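Local coordinates for beta subunit of a putative Aromatic-ring-hydroxylating dioxygenase (Novosphingobium aromaticivorans DSM 12444, PDB 3EBY) that probably serves as the non-catalytic, structural beta subunit of an aromatic-ring-hydroxylating dioxygenase, packing with copies of itself into a trimer, at the interface of chains A and B. Sequence-based numbering; all coordinates share one arbitrary frame. Chains: chain A/B, beta subunit of a putative Aromatic-ring-hydroxylating dioxygenase.

Contact 1: the interface of chains A and B. Residues chain A 89, 116, 120, 122; chain B 124, 127, 151-153.
The backbone makes a nearly straight hydrogen bond across the contact, 3.1 Å from B:Leu153 N to A:Gly120 O. A:Gly120 has a positive phi of 89°. Beside this bond two threonine side chains cross at about a right angle. The hydroxyl OG1 of A:Thr122 lies 2.6 Å from OG1 of B:Thr152, a short hydrogen bond; which hydroxyl donates cannot be told from the heavy atoms. The run of hydrogen bonds extends into each subunit. A:Thr116 OG1 bonds to A:Thr122 OG1, and the backbone N of B:Ala127 donates to B:Thr152 OG1. A:Thr122 holds CG2 anti to its own backbone N and OG1 beside that N (chi1 -53°). The hydroxyl therefore faces B:Thr152. The methyl CG2 of A:Thr122 packs 3.8 Å from CG2 of B:Ile124, and also lies against CB of B:Ala127. Water 1 joins A:Thr116 OG1 to the carboxylate OD2 of B:Asp151. Water 2 joins A:Thr122 N to B:Ile124 O. The same B:Asp151 OD2 forms a long salt bridge to A:Arg89 NH2, at 3.5 Å. The guanidinium and carboxylate planes are 25° apart. The patch sits where strands 87-92, 104-116 and 122-135 of chain A, with the turn between the last two, meet strand 122-135 of chain B and the loop after its strand 145-150.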
ATOM      1  N   ARG A  89       3.349  11.556  -2.974  1.00 20.95           N
ATOM      2  CA  ARG A  89       2.529  10.650  -2.225  1.00 20.12           C
ATOM      3  C   ARG A  89       3.269   9.314  -2.140  1.00 19.05           C
ATOM      4  O   ARG A  89       3.539   8.698  -3.167  1.00 20.50           O
ATOM      5  CB  ARG A  89       1.209  10.448  -2.977  1.00 26.40           C
ATOM      6  CG  ARG A  89       0.233   9.573  -2.301  1.00 28.48           C
ATOM      7  CD  ARG A  89      -0.126  10.142  -0.987  1.00 30.47           C
ATOM      8  NE  ARG A  89      -0.453  11.564  -1.081  1.00 30.67           N
ATOM      9  CZ  ARG A  89      -0.471  12.373  -0.031  1.00 20.31           C
ATOM     10  NH1 ARG A  89      -0.159  11.914   1.162  1.00 23.42           N
ATOM     11  NH2 ARG A  89      -0.822  13.627  -0.168  1.00 28.60           N
ATOM     12  N   THR A 116       2.588  14.384  -8.540  1.00 16.64           N
ATOM     13  CA  THR A 116       1.677  15.188  -9.346  1.00 17.14           C
ATOM     14  C   THR A 116       2.339  16.522  -9.633  1.00 19.38           C
ATOM     15  O   THR A 116       2.765  17.224  -8.717  1.00 20.85           O
ATOM     16  CB  THR A 116       0.340  15.446  -8.621  1.00 19.99           C
ATOM     17  OG1 THR A 116      -0.231  14.207  -8.211  1.00 16.20           O
ATOM     18  CG2 THR A 116      -0.626  16.174  -9.526  1.00 15.63           C
ATOM     19  N   GLY A 120      -1.125  18.297 -13.712  1.00 30.37           N
ATOM     20  CA  GLY A 120      -2.184  17.720 -12.871  1.00 26.48           C
ATOM     21  C   GLY A 120      -2.319  16.205 -12.902  1.00 25.54           C
ATOM     22  O   GLY A 120      -3.142  15.645 -12.176  1.00 21.21           O
ATOM     23  N   THR A 122      -1.208  12.466 -12.052  1.00 21.53           N
ATOM     24  CA  THR A 122      -0.417  11.747 -11.072  1.00 18.81           C
ATOM     25  C   THR A 122       0.252  10.555 -11.764  1.00 18.66           C
ATOM     26  O   THR A 122      -0.413   9.723 -12.383  1.00 21.48           O
ATOM     27  CB  THR A 122      -1.274  11.274  -9.899  1.00 17.41           C
ATOM     28  OG1 THR A 122      -1.987  12.391  -9.367  1.00 14.28           O
ATOM     29  CG2 THR A 122      -0.406  10.657  -8.800  1.00 16.66           C
TER
ATOM     30  N   ILE B 124      -3.709   5.870 -12.581  1.00 18.34           N
ATOM     31  CA  ILE B 124      -3.916   6.508 -11.293  1.00 18.02           C
ATOM     32  C   ILE B 124      -5.055   7.512 -11.406  1.00 18.05           C
ATOM     33  O   ILE B 124      -4.982   8.465 -12.205  1.00 22.34           O
ATOM     34  CB  ILE B 124      -2.661   7.257 -10.794  1.00 21.21           C
ATOM     35  CG1 ILE B 124      -1.459   6.299 -10.678  1.00 26.38           C
ATOM     36  CG2 ILE B 124      -2.991   7.905  -9.462  1.00 19.06           C
ATOM     37  CD1 ILE B 124      -0.118   6.956 -10.951  1.00 25.85           C
ATOM     38  N   ALA B 127      -4.947  10.314  -6.093  1.00 15.84           N
ATOM     39  CA  ALA B 127      -4.004  10.115  -4.975  1.00 14.79           C
ATOM     40  C   ALA B 127      -4.175  11.216  -3.943  1.00 13.41           C
ATOM     41  O   ALA B 127      -4.351  12.395  -4.300  1.00 15.43           O
ATOM     42  CB  ALA B 127      -2.524  10.095  -5.495  1.00 15.71           C
ATOM     43  N   ASP B 151      -4.416  15.134  -4.621  1.00 19.49           N
ATOM     44  CA  ASP B 151      -3.400  15.753  -5.465  1.00 18.75           C
ATOM     45  C   ASP B 151      -3.833  15.839  -6.943  1.00 19.84           C
ATOM     46  O   ASP B 151      -3.599  16.843  -7.593  1.00 21.08           O
ATOM     47  CB  ASP B 151      -2.083  14.953  -5.355  1.00 16.66           C
ATOM     48  CG  ASP B 151      -1.492  14.998  -3.972  1.00 19.86           C
ATOM     49  OD1 ASP B 151      -1.897  15.907  -3.197  1.00 24.10           O
ATOM     50  OD2 ASP B 151      -0.689  14.092  -3.648  1.00 28.86           O
ATOM     51  N   THR B 152      -4.499  14.793  -7.424  1.00 19.35           N
ATOM     52  CA  THR B 152      -4.788  14.588  -8.846  1.00 20.34           C
ATOM     53  C   THR B 152      -5.885  15.549  -9.332  1.00 25.99           C
ATOM     54  O   THR B 152      -6.981  15.564  -8.782  1.00 27.40           O
ATOM     55  CB  THR B 152      -5.233  13.143  -9.094  1.00 19.67           C
ATOM     56  OG1 THR B 152      -4.380  12.239  -8.352  1.00 17.56           O
ATOM     57  CG2 THR B 152      -5.193  12.786 -10.604  1.00 22.18           C
ATOM     58  N   LEU B 153      -5.594  16.290 -10.401  1.00 20.20           N
ATOM     59  CA  LEU B 153      -6.467  17.414 -10.858  1.00 22.26           C
ATOM     60  C   LEU B 153      -7.835  16.942 -11.346  1.00 23.63           C
ATOM     61  O   LEU B 153      -8.885  17.445 -10.911  1.00 25.29           O
ATOM     62  CB  LEU B 153      -5.775  18.171 -12.007  1.00 23.57           C
ATOM     63  CG  LEU B 153      -6.549  19.317 -12.695  1.00 23.15           C
ATOM     64  CD1 LEU B 153      -7.006  20.359 -11.684  1.00 21.35           C
ATOM     65  CD2 LEU B 153      -5.692  19.962 -13.784  1.00 21.04           C
TER
HETATM   66  O   HOH W   1       0.731  13.147  -5.996  1.00 17.52           O
HETATM   67  O   HOH W   2      -3.630  10.820 -13.091  1.00 25.12           O

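Contact 2: the interface of chains A and B. Residues chain A 25, 28, 89; chain B 50, 110, 128-129, 151.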
ATOM      1  N   LEU A  25       4.481  10.108   5.481  1.00 16.34           N
ATOM      2  CA  LEU A  25       3.617  11.297   5.656  1.00 18.10           C
ATOM      3  C   LEU A  25       4.447  12.565   5.888  1.00 17.66           C
ATOM      4  O   LEU A  25       4.102  13.629   5.379  1.00 16.69           O
ATOM      5  CB  LEU A  25       2.597  11.099   6.780  1.00 21.58           C
ATOM      6  CG  LEU A  25       1.282  10.419   6.332  1.00 31.38           C
ATOM      7  CD1 LEU A  25       0.367  10.202   7.528  1.00 36.45           C
ATOM      8  CD2 LEU A  25       0.570  11.236   5.246  1.00 29.71           C
ATOM      9  N   ASP A  28       5.583  13.575   2.388  1.00 16.79           N
ATOM     10  CA  ASP A  28       4.449  13.958   1.539  1.00 15.96           C
ATOM     11  C   ASP A  28       3.826  15.289   1.980  1.00 14.49           C
ATOM     12  O   ASP A  28       3.374  16.068   1.144  1.00 16.56           O
ATOM     13  CB  ASP A  28       3.398  12.890   1.557  1.00 15.29           C
ATOM     14  CG  ASP A  28       3.876  11.574   0.943  1.00 14.87           C
ATOM     15  OD1 ASP A  28       4.932  11.564   0.250  1.00 17.03           O
ATOM     16  OD2 ASP A  28       3.190  10.561   1.173  1.00 17.85           O
ATOM     17  N   ARG A  89       3.349  11.556  -2.974  1.00 20.95           N
ATOM     18  CA  ARG A  89       2.529  10.650  -2.225  1.00 20.12           C
ATOM     19  C   ARG A  89       3.269   9.314  -2.140  1.00 19.05           C
ATOM     20  O   ARG A  89       3.539   8.698  -3.167  1.00 20.50           O
ATOM     21  CB  ARG A  89       1.209  10.448  -2.977  1.00 26.40           C
ATOM     22  CG  ARG A  89       0.233   9.573  -2.301  1.00 28.48           C
ATOM     23  CD  ARG A  89      -0.126  10.142  -0.987  1.00 30.47           C
ATOM     24  NE  ARG A  89      -0.453  11.564  -1.081  1.00 30.67           N
ATOM     25  CZ  ARG A  89      -0.471  12.373  -0.031  1.00 20.31           C
ATOM     26  NH1 ARG A  89      -0.159  11.914   1.162  1.00 23.42           N
ATOM     27  NH2 ARG A  89      -0.822  13.627  -0.168  1.00 28.60           N
TER
ATOM     28  N   ARG B  50      -5.654  19.490  -2.428  1.00 18.12           N
ATOM     29  CA  ARG B  50      -4.591  19.849  -1.472  1.00 17.52           C
ATOM     30  C   ARG B  50      -4.424  21.380  -1.373  1.00 21.53           C
ATOM     31  O   ARG B  50      -4.315  21.936  -0.282  1.00 25.17           O
ATOM     32  CB  ARG B  50      -3.258  19.213  -1.897  1.00 19.94           C
ATOM     33  CG  ARG B  50      -2.114  19.413  -0.879  1.00 23.77           C
ATOM     34  CD  ARG B  50      -0.723  19.142  -1.489  1.00 23.04           C
ATOM     35  NE  ARG B  50      -0.388  17.719  -1.682  1.00 28.84           N
ATOM     36  CZ  ARG B  50       0.577  17.063  -1.017  1.00 26.17           C
ATOM     37  NH1 ARG B  50       1.229  17.642  -0.002  1.00 22.61           N
ATOM     38  NH2 ARG B  50       0.843  15.801  -1.318  1.00 34.05           N
ATOM     39  N   SER B 110      -2.341   7.772   3.863  1.00 15.81           N
ATOM     40  CA  SER B 110      -2.196   7.986   2.438  1.00 16.48           C
ATOM     41  C   SER B 110      -2.998   6.953   1.685  1.00 16.05           C
ATOM     42  O   SER B 110      -3.208   5.856   2.173  1.00 15.31           O
ATOM     43  CB  SER B 110      -0.725   7.899   1.992  1.00 20.70           C
ATOM     44  OG  SER B 110      -0.009   9.004   2.520  1.00 33.12           O
ATOM     45  N   GLY B 128      -4.048  10.864  -2.661  1.00 14.40           N
ATOM     46  CA  GLY B 128      -4.254  11.847  -1.578  1.00 15.00           C
ATOM     47  C   GLY B 128      -3.967  11.272  -0.212  1.00 18.05           C
ATOM     48  O   GLY B 128      -3.292  10.251  -0.103  1.00 16.58           O
ATOM     49  N   LYS B 129      -4.518  11.902   0.826  1.00 16.74           N
ATOM     50  CA  LYS B 129      -4.518  11.330   2.137  1.00 16.25           C
ATOM     51  C   LYS B 129      -5.858  11.571   2.819  1.00 15.65           C
ATOM     52  O   LYS B 129      -6.545  12.572   2.523  1.00 15.57           O
ATOM     53  CB  LYS B 129      -3.388  11.871   3.001  1.00 15.98           C
ATOM     54  CG  LYS B 129      -3.531  13.305   3.411  1.00 17.58           C
ATOM     55  CD  LYS B 129      -2.515  13.653   4.490  1.00 18.75           C
ATOM     56  CE  LYS B 129      -2.525  15.131   4.796  1.00 20.16           C
ATOM     57  NZ  LYS B 129      -1.631  15.458   5.987  1.00 16.05           N
ATOM     58  N   ASP B 151      -4.416  15.134  -4.621  1.00 19.49           N
ATOM     59  CA  ASP B 151      -3.400  15.753  -5.465  1.00 18.75           C
ATOM     60  C   ASP B 151      -3.833  15.839  -6.943  1.00 19.84           C
ATOM     61  O   ASP B 151      -3.599  16.843  -7.593  1.00 21.08           O
ATOM     62  CB  ASP B 151      -2.083  14.953  -5.355  1.00 16.66           C
ATOM     63  CG  ASP B 151      -1.492  14.998  -3.972  1.00 19.86           C
ATOM     64  OD1 ASP B 151      -1.897  15.907  -3.197  1.00 24.10           O
ATOM     65  OD2 ASP B 151      -0.689  14.092  -3.648  1.00 28.86           O
TER
HETATM   66  O   HOH W   3       2.633   8.464   2.741  1.00 16.18           O
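A small apolar centre joins A:Leu25 to the aliphatic stem of B:Lys129, with the methyl CD2 of the leucine 4.0 Å from CD of the lysine. The two side chains cross at a slant. Next to them CD of A:Arg89 packs on CB of B:Ser110 at 3.8 Å. The A:Arg89 chain leaves with CG anti to the backbone N (chi1 -178°) and then bends at chi2 and chi3. This lays one guanidinium face over the backbone of B:Gly128 and B:Lys129. The carbonyl O of B:Gly128 is 3.2 Å above the guanidinium plane, offset toward the rim. It therefore meets the face of the group and may stabilise its charge. At the edge, NH1 of A:Arg89 donates to the hydroxyl OG of B:Ser110 at 3.2 Å, with the acceptor close to the guanidinium plane. Water 3 links that hydroxyl to the carboxylate OD2 of A:Asp28. A:Asp28 also forms a long salt bridge to A:Arg89 NH1 within chain A. Farther out, NH1 of B:Arg50 donates to the backbone O of A:Asp28 at 2.9 Å. This bond is nearly straight, with the oxygen in the guanidinium plane, while the donor comes in tilted from the carbonyl plane of A:Asp28. B:Arg50 also grips B:Asp151 side-on, from NE to OD1 at 2.8 Å and from NH2 to OD2 at 3.3 Å. That pairing probably steadies the carboxylate that also faces A:Arg89. NH2 of B:Arg50 and NH2 of A:Arg89 are 3.0 Å apart without a hydrogen bond. Their guanidinium planes are 32° apart, and B:Asp151 probably offsets the like charges. The patch sits between the C-terminal end of helix 8-28 and strand 87-92 of chain A and, in chain B, strands 104-116 and 122-135, the short helix 50-54 and the loop after strand 145-150.

Contact 1 and contact 2 are neighbouring patches of one interface, their C-alpha centres about 9 Å apart. They share A:Arg89 and B:Asp151, so the carboxylate ties the threonine and water network of contact 1 to the arginine cluster of contact 2. Strand 122-135 of chain B runs through both patches. Strand 104-116 contributes from chain A in contact 1 and from chain B in contact 2, so one element is used differently by the two copies. The two copies meet through different surfaces rather than by a two-fold axis. This fits the deposited three-copy assembly, consistent with the beta trimer found in the alpha3beta3 members of the family.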